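Long-range contacts in BfpC (Escherichia coli, PDB 3VHJ), which is a membrane protein required for building the bundle-forming type IV pilus, represented here by its N-terminal cytoplasmic domain: residues A[52-57]-A[104-108]; A[80-86]-A[99-105]. The protein carries 1 engineered substitution. All coordinates share one frame. Residues are numbered along the deposited sequence.

Contact 1. Residues A[52-57]-A[104-108]; sequences RFQGEQ and DGMVH
A hairpin can be fastened to a separate sheet by one strand side chain that pairs with backbone, with waters filling the gap near the tip, as segments 52-57 and 104-108 illustrate. R52 to G55 form a type I turn, with F53 and Q54 at phi/psi -57/-50 and -74/2, making a two-residue beta hairpin: R52 N donates to G55 O (2.9 Å) and G55 N to R52 O (3.1 Å). The chains meet unevenly, R52 CA lying 6.6 Å from G105 CA, Q54 CA 5.7 Å from D104 CA, and Q57 CA 7.1 Å from M106 CA. R52, mm at chi1 and chi2, sets CG 4.0 Å from G105 O; water 1 bridges its NE to the same carbonyl. Q54 brings CG to 3.4 Å from D104 OD1, while water 2 joins Q54 N to D104 O. G55, at 135/-175, presents its O 3.6 Å from CE of selenomethionine M106, whose mm side chain folds back so that SE lies 4.0 Å from E56 O. Q57, chi1 p and chi2 t, then uses both ends of its amide: OE1 accepts from V107 N (2.8 Å, nearly linear) and NE2 donates to G105 O (3.0 Å). Water 3 links OE1 to V107 O. Strand 55-60 lies between strands 46-52 and 21-23, and W22 of the latter touches both Q57 and V107, where strand 107-113 begins the other sheet's edge.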
loop_
_atom_site.group_PDB
_atom_site.type_symbol
_atom_site.label_atom_id
_atom_site.label_comp_id
_atom_site.label_asym_id
_atom_site.label_seq_id
_atom_site.Cartn_x
_atom_site.Cartn_y
_atom_site.Cartn_z
ATOM N N ARG A 52 11.566 -7.283 5.208
ATOM C CA ARG A 52 12.030 -6.061 5.837
ATOM C C ARG A 52 12.907 -6.491 7.005
ATOM O O ARG A 52 12.935 -7.671 7.364
ATOM C CB ARG A 52 10.837 -5.227 6.316
ATOM C CG ARG A 52 10.022 -4.603 5.170
ATOM C CD ARG A 52 10.806 -3.493 4.481
ATOM N NE ARG A 52 10.074 -2.840 3.395
ATOM C CZ ARG A 52 10.088 -3.223 2.122
ATOM N NH1 ARG A 52 10.802 -4.277 1.739
ATOM N NH2 ARG A 52 9.401 -2.531 1.219
ATOM N N PHE A 53 13.635 -5.547 7.589
ATOM C CA PHE A 53 14.519 -5.865 8.705
ATOM C C PHE A 53 13.792 -6.520 9.877
ATOM O O PHE A 53 14.216 -7.563 10.378
ATOM C CB PHE A 53 15.228 -4.602 9.195
ATOM C CG PHE A 53 16.168 -4.845 10.344
ATOM C CD1 PHE A 53 17.282 -5.659 10.187
ATOM C CD2 PHE A 53 15.935 -4.258 11.586
ATOM C CE1 PHE A 53 18.158 -5.889 11.249
ATOM C CE2 PHE A 53 16.806 -4.480 12.657
ATOM C CZ PHE A 53 17.920 -5.299 12.483
ATOM N N GLN A 54 12.694 -5.907 10.310
ATOM C CA GLN A 54 11.923 -6.421 11.439
ATOM C C GLN A 54 11.104 -7.668 11.111
ATOM O O GLN A 54 10.377 -8.179 11.966
ATOM C CB GLN A 54 10.993 -5.326 11.979
ATOM C CG GLN A 54 11.720 -4.080 12.473
ATOM C CD GLN A 54 12.540 -4.329 13.726
ATOM O OE1 GLN A 54 13.318 -3.474 14.150
ATOM N NE2 GLN A 54 12.362 -5.501 14.328
ATOM N N GLY A 55 11.221 -8.160 9.881
ATOM C CA GLY A 55 10.472 -9.344 9.506
ATOM C C GLY A 55 9.807 -9.250 8.148
ATOM O O GLY A 55 9.971 -8.273 7.415
ATOM N N GLU A 56 9.033 -10.272 7.811
ATOM C CA GLU A 56 8.364 -10.303 6.526
ATOM C C GLU A 56 6.876 -10.017 6.582
ATOM O O GLU A 56 6.265 -10.008 7.647
ATOM C CB GLU A 56 8.600 -11.656 5.863
ATOM C CG GLU A 56 10.053 -11.899 5.535
ATOM C CD GLU A 56 10.254 -13.185 4.787
ATOM O OE1 GLU A 56 10.455 -14.231 5.444
ATOM O OE2 GLU A 56 10.193 -13.147 3.541
ATOM N N GLN A 57 6.310 -9.771 5.408
ATOM C CA GLN A 57 4.893 -9.499 5.271
ATOM C C GLN A 57 4.496 -9.842 3.842
ATOM O O GLN A 57 5.347 -10.101 2.987
ATOM C CB GLN A 57 4.589 -8.031 5.589
ATOM C CG GLN A 57 5.149 -7.027 4.598
ATOM C CD GLN A 57 5.013 -5.601 5.094
ATOM O OE1 GLN A 57 3.923 -5.157 5.445
ATOM N NE2 GLN A 57 6.126 -4.877 5.128
ATOM N N ASP A 104 8.134 -0.370 12.081
ATOM C CA ASP A 104 8.803 -1.633 11.772
ATOM C C ASP A 104 8.794 -1.932 10.276
ATOM O O ASP A 104 9.243 -2.993 9.843
ATOM C CB ASP A 104 8.142 -2.796 12.519
ATOM C CG ASP A 104 8.322 -2.705 14.020
ATOM O OD1 ASP A 104 9.466 -2.478 14.465
ATOM O OD2 ASP A 104 7.322 -2.873 14.755
ATOM N N GLY A 105 8.272 -0.996 9.492
ATOM C CA GLY A 105 8.227 -1.190 8.055
ATOM C C GLY A 105 7.027 -1.996 7.586
ATOM O O GLY A 105 6.942 -2.352 6.417
HETATM N N MSE A 106 6.100 -2.287 8.492
HETATM C CA MSE A 106 4.913 -3.048 8.124
HETATM C C MSE A 106 3.863 -2.137 7.507
HETATM O O MSE A 106 3.591 -1.049 8.016
HETATM C CB MSE A 106 4.316 -3.753 9.347
HETATM C CG MSE A 106 5.237 -4.782 10.009
HETATM SE SE MSE A 106 5.674 -6.298 8.917
HETATM C CE MSE A 106 7.503 -5.877 8.472
ATOM N N VAL A 107 3.279 -2.587 6.403
ATOM C CA VAL A 107 2.257 -1.811 5.738
ATOM C C VAL A 107 0.970 -1.861 6.551
ATOM O O VAL A 107 0.416 -2.939 6.791
ATOM C CB VAL A 107 1.988 -2.349 4.309
ATOM C CG1 VAL A 107 0.849 -1.575 3.666
ATOM C CG2 VAL A 107 3.250 -2.228 3.463
ATOM N N HIS A 108 0.511 -0.694 6.995
ATOM C CA HIS A 108 -0.729 -0.607 7.761
ATOM C C HIS A 108 -1.879 -0.214 6.848
ATOM O O HIS A 108 -3.004 -0.682 7.019
ATOM C CB HIS A 108 -0.620 0.429 8.884
ATOM C CG HIS A 108 0.078 -0.072 10.108
ATOM N ND1 HIS A 108 -0.154 0.454 11.362
ATOM C CD2 HIS A 108 1.013 -1.039 10.273
ATOM C CE1 HIS A 108 0.608 -0.168 12.245
ATOM N NE2 HIS A 108 1.326 -1.077 11.611
HETATM O O HOH W 1 8.350 -1.015 4.473
HETATM O O HOH W 2 11.894 -3.543 9.280
HETATM O O HOH W 3 1.634 -5.673 6.513
#

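Contact 2. Residues A[80-86]-A[99-105]; sequences FDGSSFC and IGVDKDG
Two phenyl rings form the apolar centre at the open end of the antiparallel beta hairpin made by strands 85-90 and 96-101. F85 (chi1 p, chi2 89°) lays its ring over V101, V101 CB lying 4.0 Å from the F85 ring centroid in a CH-pi contact, with F85 CZ 3.4 Å from CG2 of V101 and F85 CE1 3.9 Å from CD1 of I99. F80 (chi1 t) lays its ring face over the turn beyond: the CA of G105 lies 3.6 Å from its centroid, almost on the ring normal, and F80 CD1 is 4.1 Å from V101 CG1. The backbones pair F85 with V101 in a hydrogen-bonded site, F85 N to V101 O at 3.0 Å and V101 N to F85 O at 2.8 Å. The next pair, C86 with G100, is non-hydrogen-bonded and close, CA to CA 3.9 Å. Past V101, residues 102-105 make a type I turn, G105 N donating to D102 O (2.8 Å), while D102 OD2 takes D104 N (2.7 Å) in an Asx turn. A second Asx turn has D81 OD2 accepting from S83 N (2.9 Å). At the polar edge K103, also salt-bridged to D134, curls back until its NZ donates to G82 O at 3.0 Å.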
loop_
_atom_site.group_PDB
_atom_site.type_symbol
_atom_site.label_atom_id
_atom_site.label_comp_id
_atom_site.label_asym_id
_atom_site.label_seq_id
_atom_site.Cartn_x
_atom_site.Cartn_y
_atom_site.Cartn_z
ATOM N N PHE A 80 12.043 2.135 2.723
ATOM C CA PHE A 80 11.810 2.246 4.154
ATOM C C PHE A 80 13.181 2.524 4.761
ATOM O O PHE A 80 14.113 1.751 4.555
ATOM C CB PHE A 80 11.258 0.948 4.740
ATOM C CG PHE A 80 11.059 1.011 6.224
ATOM C CD1 PHE A 80 10.117 1.880 6.774
ATOM C CD2 PHE A 80 11.854 0.256 7.079
ATOM C CE1 PHE A 80 9.977 1.997 8.155
ATOM C CE2 PHE A 80 11.719 0.370 8.462
ATOM C CZ PHE A 80 10.780 1.244 8.998
ATOM N N ASP A 81 13.310 3.622 5.500
ATOM C CA ASP A 81 14.596 3.974 6.097
ATOM C C ASP A 81 14.598 3.937 7.615
ATOM O O ASP A 81 15.515 4.459 8.252
ATOM C CB ASP A 81 15.027 5.363 5.621
ATOM C CG ASP A 81 14.146 6.473 6.169
ATOM O OD1 ASP A 81 14.172 7.578 5.591
ATOM O OD2 ASP A 81 13.437 6.257 7.176
ATOM N N GLY A 82 13.574 3.324 8.198
ATOM C CA GLY A 82 13.500 3.250 9.645
ATOM C C GLY A 82 12.468 4.201 10.221
ATOM O O GLY A 82 12.097 4.092 11.390
ATOM N N SER A 83 12.000 5.141 9.409
ATOM C CA SER A 83 10.995 6.083 9.876
ATOM C C SER A 83 9.626 5.737 9.291
ATOM O O SER A 83 9.511 5.400 8.112
ATOM C CB SER A 83 11.397 7.519 9.507
ATOM O OG SER A 83 11.509 7.684 8.108
ATOM N N SER A 84 8.598 5.802 10.131
ATOM C CA SER A 84 7.230 5.505 9.719
ATOM C C SER A 84 6.645 6.692 8.959
ATOM O O SER A 84 7.135 7.814 9.076
ATOM C CB SER A 84 6.372 5.206 10.951
ATOM O OG SER A 84 6.403 6.301 11.858
ATOM N N PHE A 85 5.590 6.449 8.187
ATOM C CA PHE A 85 4.978 7.522 7.415
ATOM C C PHE A 85 3.602 7.134 6.902
ATOM O O PHE A 85 3.279 5.954 6.774
ATOM C CB PHE A 85 5.867 7.871 6.219
ATOM C CG PHE A 85 6.003 6.746 5.219
ATOM C CD1 PHE A 85 5.097 6.607 4.176
ATOM C CD2 PHE A 85 7.016 5.807 5.348
ATOM C CE1 PHE A 85 5.194 5.547 3.274
ATOM C CE2 PHE A 85 7.127 4.737 4.450
ATOM C CZ PHE A 85 6.209 4.610 3.412
ATOM N N CYS A 86 2.796 8.143 6.606
ATOM C CA CYS A 86 1.472 7.923 6.054
ATOM C C CYS A 86 1.197 9.128 5.169
ATOM O O CYS A 86 1.909 10.128 5.237
ATOM C CB CYS A 86 0.417 7.829 7.159
ATOM S SG CYS A 86 -0.252 9.413 7.701
ATOM N N ILE A 99 -1.843 5.816 2.122
ATOM C CA ILE A 99 -0.910 4.788 2.553
ATOM C C ILE A 99 -0.364 5.036 3.951
ATOM O O ILE A 99 -0.464 6.135 4.477
ATOM C CB ILE A 99 0.266 4.680 1.561
ATOM C CG1 ILE A 99 1.120 5.941 1.608
ATOM C CG2 ILE A 99 -0.270 4.506 0.142
ATOM C CD1 ILE A 99 2.307 5.903 0.669
ATOM N N GLY A 100 0.215 3.996 4.542
ATOM C CA GLY A 100 0.771 4.113 5.879
ATOM C C GLY A 100 1.676 2.937 6.195
ATOM O O GLY A 100 1.286 1.785 6.011
ATOM N N VAL A 101 2.889 3.233 6.659
ATOM C CA VAL A 101 3.871 2.206 7.008
ATOM C C VAL A 101 4.356 2.508 8.427
ATOM O O VAL A 101 4.704 3.652 8.741
ATOM C CB VAL A 101 5.055 2.230 6.015
ATOM C CG1 VAL A 101 6.120 1.235 6.433
ATOM C CG2 VAL A 101 4.554 1.907 4.614
ATOM N N ASP A 102 4.371 1.489 9.284
ATOM C CA ASP A 102 4.763 1.697 10.671
ATOM C C ASP A 102 6.259 1.706 10.917
ATOM O O ASP A 102 7.054 1.516 10.000
ATOM C CB ASP A 102 4.066 0.677 11.587
ATOM C CG ASP A 102 4.616 -0.731 11.449
ATOM O OD1 ASP A 102 3.934 -1.672 11.908
ATOM O OD2 ASP A 102 5.723 -0.908 10.903
ATOM N N LYS A 103 6.630 1.941 12.171
ATOM C CA LYS A 103 8.027 2.015 12.575
ATOM C C LYS A 103 8.825 0.753 12.255
ATOM O O LYS A 103 10.050 0.798 12.167
ATOM C CB LYS A 103 8.102 2.317 14.076
ATOM C CG LYS A 103 9.476 2.752 14.567
ATOM C CD LYS A 103 9.919 4.047 13.903
ATOM C CE LYS A 103 11.242 4.527 14.468
ATOM N NZ LYS A 103 11.663 5.818 13.858
ATOM N N ASP A 104 8.134 -0.370 12.081
ATOM C CA ASP A 104 8.803 -1.633 11.772
ATOM C C ASP A 104 8.794 -1.932 10.276
ATOM O O ASP A 104 9.243 -2.993 9.843
ATOM C CB ASP A 104 8.142 -2.796 12.519
ATOM C CG ASP A 104 8.322 -2.705 14.020
ATOM O OD1 ASP A 104 9.466 -2.478 14.465
ATOM O OD2 ASP A 104 7.322 -2.873 14.755
ATOM N N GLY A 105 8.272 -0.996 9.492
ATOM C CA GLY A 105 8.227 -1.190 8.055
ATOM C C GLY A 105 7.027 -1.996 7.586
ATOM O O GLY A 105 6.942 -2.352 6.417
HETATM O O HOH W 4 12.572 1.647 12.734
#

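Overall arrangement
The two contacts show how one connecting turn can serve two sheets. Their centres lie 9 Å apart, and both include D104 and G105, between strands 96-101 and 107-113, which are neighbours in one sheet. G105 is met on two sides: F80 packs on it in contact 2, while its carbonyl is taken by Q57 in contact 1. The strands are joined where H108 N approaches G100 O at 2.8 Å, probably as a hydrogen bond; just before strand 107-113, M106 O packs 3.8 Å from V101 CG1. D102 adds a further tie, its OD2 also accepting from M106 N. Contact 2 thus consolidates this sheet internally, whereas contact 1 joins its edge to the sheet containing strand 55-60.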